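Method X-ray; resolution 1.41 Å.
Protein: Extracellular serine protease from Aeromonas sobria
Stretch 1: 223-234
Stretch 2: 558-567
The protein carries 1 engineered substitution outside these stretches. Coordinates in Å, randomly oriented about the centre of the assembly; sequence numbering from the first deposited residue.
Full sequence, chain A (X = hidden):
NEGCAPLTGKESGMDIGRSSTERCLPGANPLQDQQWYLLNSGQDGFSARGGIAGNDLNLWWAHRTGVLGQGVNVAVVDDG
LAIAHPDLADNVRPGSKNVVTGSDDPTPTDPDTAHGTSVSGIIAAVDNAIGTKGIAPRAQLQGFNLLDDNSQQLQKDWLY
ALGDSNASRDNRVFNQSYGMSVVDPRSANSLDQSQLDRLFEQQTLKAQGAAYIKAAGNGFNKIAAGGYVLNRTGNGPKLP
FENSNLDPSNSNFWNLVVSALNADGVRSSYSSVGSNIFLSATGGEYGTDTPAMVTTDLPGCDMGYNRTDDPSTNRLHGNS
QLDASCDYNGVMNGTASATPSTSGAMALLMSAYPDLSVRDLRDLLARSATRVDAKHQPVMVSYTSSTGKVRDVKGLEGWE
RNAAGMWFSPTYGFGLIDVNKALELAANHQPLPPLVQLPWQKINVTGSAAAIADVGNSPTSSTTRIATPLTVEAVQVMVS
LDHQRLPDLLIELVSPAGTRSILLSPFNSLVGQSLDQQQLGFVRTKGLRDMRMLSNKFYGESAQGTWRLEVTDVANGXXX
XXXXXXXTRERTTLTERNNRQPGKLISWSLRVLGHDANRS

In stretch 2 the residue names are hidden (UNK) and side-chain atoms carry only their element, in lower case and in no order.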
# COMPACT_ATOMS: atom_id res chain seq x y z
N ILE A 223 10.53 -10.37 2.70
CA ILE A 223 9.25 -10.51 2.01
C ILE A 223 8.84 -11.97 1.98
O ILE A 223 9.68 -12.88 2.07
CB ILE A 223 9.26 -9.92 0.58
CG1 ILE A 223 10.31 -10.59 -0.31
CG2 ILE A 223 9.45 -8.40 0.64
CD1 ILE A 223 10.03 -10.48 -1.80
N ALA A 224 7.54 -12.19 1.90
CA ALA A 224 6.97 -13.52 1.77
C ALA A 224 6.17 -13.57 0.48
O ALA A 224 5.42 -12.63 0.17
CB ALA A 224 6.09 -13.85 2.96
N ALA A 225 6.34 -14.65 -0.26
CA ALA A 225 5.70 -14.82 -1.55
C ALA A 225 5.60 -16.30 -1.87
O ALA A 225 6.61 -17.01 -1.87
CB ALA A 225 6.51 -14.09 -2.62
N GLY A 226 4.37 -16.75 -2.12
CA GLY A 226 4.09 -18.12 -2.53
C GLY A 226 4.74 -19.19 -1.67
O GLY A 226 5.36 -20.12 -2.19
N GLY A 227 4.61 -19.05 -0.35
CA GLY A 227 5.13 -20.05 0.58
C GLY A 227 6.64 -20.03 0.82
O GLY A 227 7.19 -20.96 1.42
N TYR A 228 7.30 -18.98 0.35
CA TYR A 228 8.73 -18.74 0.63
C TYR A 228 8.92 -17.41 1.32
O TYR A 228 8.16 -16.47 1.09
CB TYR A 228 9.56 -18.75 -0.66
CG TYR A 228 9.72 -20.11 -1.30
CD1 TYR A 228 8.70 -20.67 -2.08
CD2 TYR A 228 10.90 -20.85 -1.14
CE1 TYR A 228 8.85 -21.92 -2.67
CE2 TYR A 228 11.06 -22.10 -1.73
CZ TYR A 228 10.03 -22.63 -2.49
OH TYR A 228 10.18 -23.87 -3.08
N VAL A 229 9.94 -17.33 2.16
CA VAL A 229 10.37 -16.06 2.75
C VAL A 229 11.78 -15.76 2.25
O VAL A 229 12.66 -16.63 2.29
CB VAL A 229 10.33 -16.08 4.30
CG1 VAL A 229 10.71 -14.72 4.87
CG2 VAL A 229 8.96 -16.50 4.82
N LEU A 230 11.98 -14.54 1.77
CA LEU A 230 13.28 -14.09 1.27
C LEU A 230 13.80 -12.91 2.08
O LEU A 230 13.04 -12.01 2.43
CB LEU A 230 13.19 -13.66 -0.20
CG LEU A 230 12.71 -14.65 -1.25
CD1 LEU A 230 11.18 -14.64 -1.32
CD2 LEU A 230 13.32 -14.29 -2.61
N ASN A 231 15.10 -12.92 2.35
CA ASN A 231 15.78 -11.78 2.95
C ASN A 231 17.24 -11.80 2.53
O ASN A 231 17.78 -12.87 2.23
CB ASN A 231 15.68 -11.83 4.49
CG ASN A 231 16.49 -12.96 5.10
OD1 ASN A 231 16.07 -14.12 5.10
ND2 ASN A 231 17.66 -12.63 5.63
N ARG A 232 17.86 -10.63 2.49
CA ARG A 232 19.28 -10.53 2.18
C ARG A 232 20.09 -10.99 3.37
O ARG A 232 19.74 -10.72 4.51
CB ARG A 232 19.68 -9.10 1.80
CG ARG A 232 18.98 -8.63 0.54
CD ARG A 232 19.62 -7.38 -0.06
NE ARG A 232 19.08 -7.12 -1.40
CZ ARG A 232 19.46 -7.77 -2.49
NH1 ARG A 232 20.41 -8.71 -2.41
NH2 ARG A 232 18.93 -7.49 -3.67
N THR A 233 21.17 -11.71 3.08
CA THR A 233 22.15 -12.03 4.10
C THR A 233 23.37 -11.18 3.80
O THR A 233 23.52 -10.66 2.70
CB THR A 233 22.48 -13.54 4.13
OG1 THR A 233 23.43 -13.80 5.17
CG2 THR A 233 23.03 -14.02 2.80
N GLY A 234 24.22 -10.99 4.80
CA GLY A 234 25.43 -10.21 4.61
C GLY A 234 25.34 -8.84 5.24
O GLY A 234 24.43 -8.56 6.03
N UNK A 558 29.09 -9.69 -5.76
CA UNK A 558 28.04 -10.70 -5.57
C UNK A 558 27.22 -10.39 -4.32
O UNK A 558 27.69 -9.76 -3.39
c UNK A 558 28.63 -12.12 -5.46
o UNK A 558 29.47 -12.21 -4.30
c UNK A 558 29.42 -12.47 -6.71
N UNK A 559 25.97 -10.84 -4.33
CA UNK A 559 25.12 -10.75 -3.16
C UNK A 559 24.44 -12.08 -2.95
O UNK A 559 24.22 -12.84 -3.90
c UNK A 559 24.59 -8.25 -3.44
n UNK A 559 23.99 -5.96 -6.02
n UNK A 559 22.66 -7.34 -4.72
c UNK A 559 24.05 -9.68 -3.36
c UNK A 559 23.47 -7.23 -3.50
n UNK A 559 22.10 -6.91 -6.90
c UNK A 559 22.93 -6.74 -5.88
N UNK A 560 24.11 -12.36 -1.70
CA UNK A 560 23.37 -13.57 -1.39
C UNK A 560 22.05 -13.27 -0.70
O UNK A 560 21.92 -12.31 0.07
o UNK A 560 26.05 -16.03 0.80
c UNK A 560 26.13 -16.10 -0.42
c UNK A 560 24.22 -14.51 -0.54
n UNK A 560 26.85 -17.03 -1.03
c UNK A 560 25.40 -15.13 -1.28
N UNK A 561 21.07 -14.11 -1.00
CA UNK A 561 19.72 -13.98 -0.48
C UNK A 561 19.32 -15.32 0.12
O UNK A 561 19.52 -16.37 -0.51
c UNK A 561 17.30 -13.52 -1.10
c UNK A 561 19.15 -12.23 -2.21
c UNK A 561 18.74 -13.58 -1.60
N UNK A 562 18.78 -15.29 1.33
CA UNK A 562 18.31 -16.48 2.01
C UNK A 562 16.87 -16.76 1.57
O UNK A 562 16.00 -15.86 1.60
c UNK A 562 18.37 -16.29 3.54
o UNK A 562 19.65 -15.84 3.97
N UNK A 563 16.63 -18.00 1.15
CA UNK A 563 15.32 -18.47 0.74
C UNK A 563 14.82 -19.51 1.74
O UNK A 563 15.48 -20.54 1.94
c UNK A 563 15.37 -19.10 -0.66
c UNK A 563 15.25 -17.22 -2.26
c UNK A 563 16.09 -18.38 -1.80
c UNK A 563 16.33 -19.35 -2.94
N UNK A 564 13.68 -19.25 2.36
CA UNK A 564 13.07 -20.19 3.30
C UNK A 564 11.82 -20.79 2.70
O UNK A 564 10.88 -20.07 2.38
c UNK A 564 12.73 -19.50 4.62
c UNK A 564 12.65 -21.45 6.22
c UNK A 564 11.88 -20.26 5.66
c UNK A 564 11.47 -19.32 6.78
N UNK A 565 11.80 -22.11 2.55
CA UNK A 565 10.58 -22.83 2.23
C UNK A 565 9.77 -22.97 3.52
O UNK A 565 10.19 -23.66 4.44
c UNK A 565 9.74 -24.99 1.16
n UNK A 565 9.84 -25.50 -0.06
o UNK A 565 8.75 -25.15 1.87
c UNK A 565 10.95 -24.21 1.66
N UNK A 566 8.62 -22.30 3.59
CA UNK A 566 7.88 -22.20 4.86
C UNK A 566 7.30 -23.53 5.34
O UNK A 566 7.17 -23.77 6.54
n UNK A 566 4.35 -16.64 4.98
n UNK A 566 4.57 -16.98 7.24
c UNK A 566 6.19 -18.73 4.45
c UNK A 566 6.78 -21.14 4.77
n UNK A 566 5.76 -18.28 5.78
c UNK A 566 7.31 -19.74 4.53
c UNK A 566 4.90 -17.30 6.00
N UNK A 567 6.97 -24.38 4.38
CA UNK A 567 6.41 -25.71 4.64
C UNK A 567 7.46 -26.72 5.12
O UNK A 567 7.27 -27.38 6.14
c UNK A 567 5.18 -27.63 3.43
c UNK A 567 4.88 -28.16 2.05
o UNK A 567 3.94 -27.64 1.40
c UNK A 567 5.72 -26.21 3.38
o UNK A 567 5.60 -29.08 1.61
O HOH W 1 4.12 -16.90 1.78
O HOH W 2 6.08 -23.50 1.53
O HOH W 3 22.20 -9.60 -0.39
O HOH W 4 25.25 -10.80 0.41

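Position 558 precedes the strand. Its first side-chain carbon carries one oxygen and one carbon, the beta-branched pattern of threonine; Thr558 makes no contact with stretch 1.

At position 559 three carbons lead to a nitrogen and then to a carbon bearing two more nitrogens. The chain's first nitrogen lies 3.5 Å from Arg232 NH1, a close approach of like charges; both side chains are hydrogen-bonded elsewhere in the structure. The guanidinium identifies Arg559.

Position 560 has three carbons, the third carrying one oxygen and one nitrogen. Its CB packs 3.6 Å from Thr233 CG2, and the residue is exposed, a place that accepts a polar chain: Gln560.

Position 561 has three carbons forked at the first. One branch carbon is 4.2 Å from Leu230 CB, the other 3.7 Å from Arg232 NH1. Buried, the site suits a compact apolar residue, Val561.

Position 562 has one carbon and one oxygen. Its CB is 3.5 Å from Asn231 OD1, and its oxygen lies 3.7 Å from Thr233 CB. The short polar chain fits a partly exposed place beside these two residues: Ser562.

Position 563 carries four carbons forked at the second. One terminal carbon meets Leu230 CD2 at 3.5 Å, an apolar contact between two buried leucines, for this is Leu563.

Four carbons forked at the second also occur at position 564. The chain projects from the opposite face, where its CB is 4.2 Å from Val229 CB, and offers that valine an apolar partner: Leu564.

Position 565 has two carbons, the second bearing an oxygen and a nitrogen. The nitrogen sits 3.4 Å from Tyr228 OH, polar atoms meeting between two partly exposed residues. This is Asn565.

At position 566 three carbons precede a nitrogen and a carbon with two further nitrogens. The long aliphatic portion brings its third carbon within 3.6 Å of Val229 CG2; a water accepts hydrogen bonds from a terminal nitrogen and from Gly227 N. The residue is Arg566.

Position 567 has three carbons, the third holding two oxygens: Glu567, an exposed acid whose side chain stays clear of stretch 1.

The contact is an antiparallel strand pairing. Val229 and Leu564 exchange two backbone hydrogen bonds, Val229 N to Leu564 O at 2.9 Å and Leu564 N to Val229 O at 2.8 Å; Asn231 and Ser562 repeat the pattern. Arg566 N donates to Gly227 O, within the type I' turn, at 2.9 Å. Alternation places Leu230, Val561 and Leu563 together on one face, adding apolar packing to the backbone ladder.

Stretch 2 558-567: TRQVSLLNRE
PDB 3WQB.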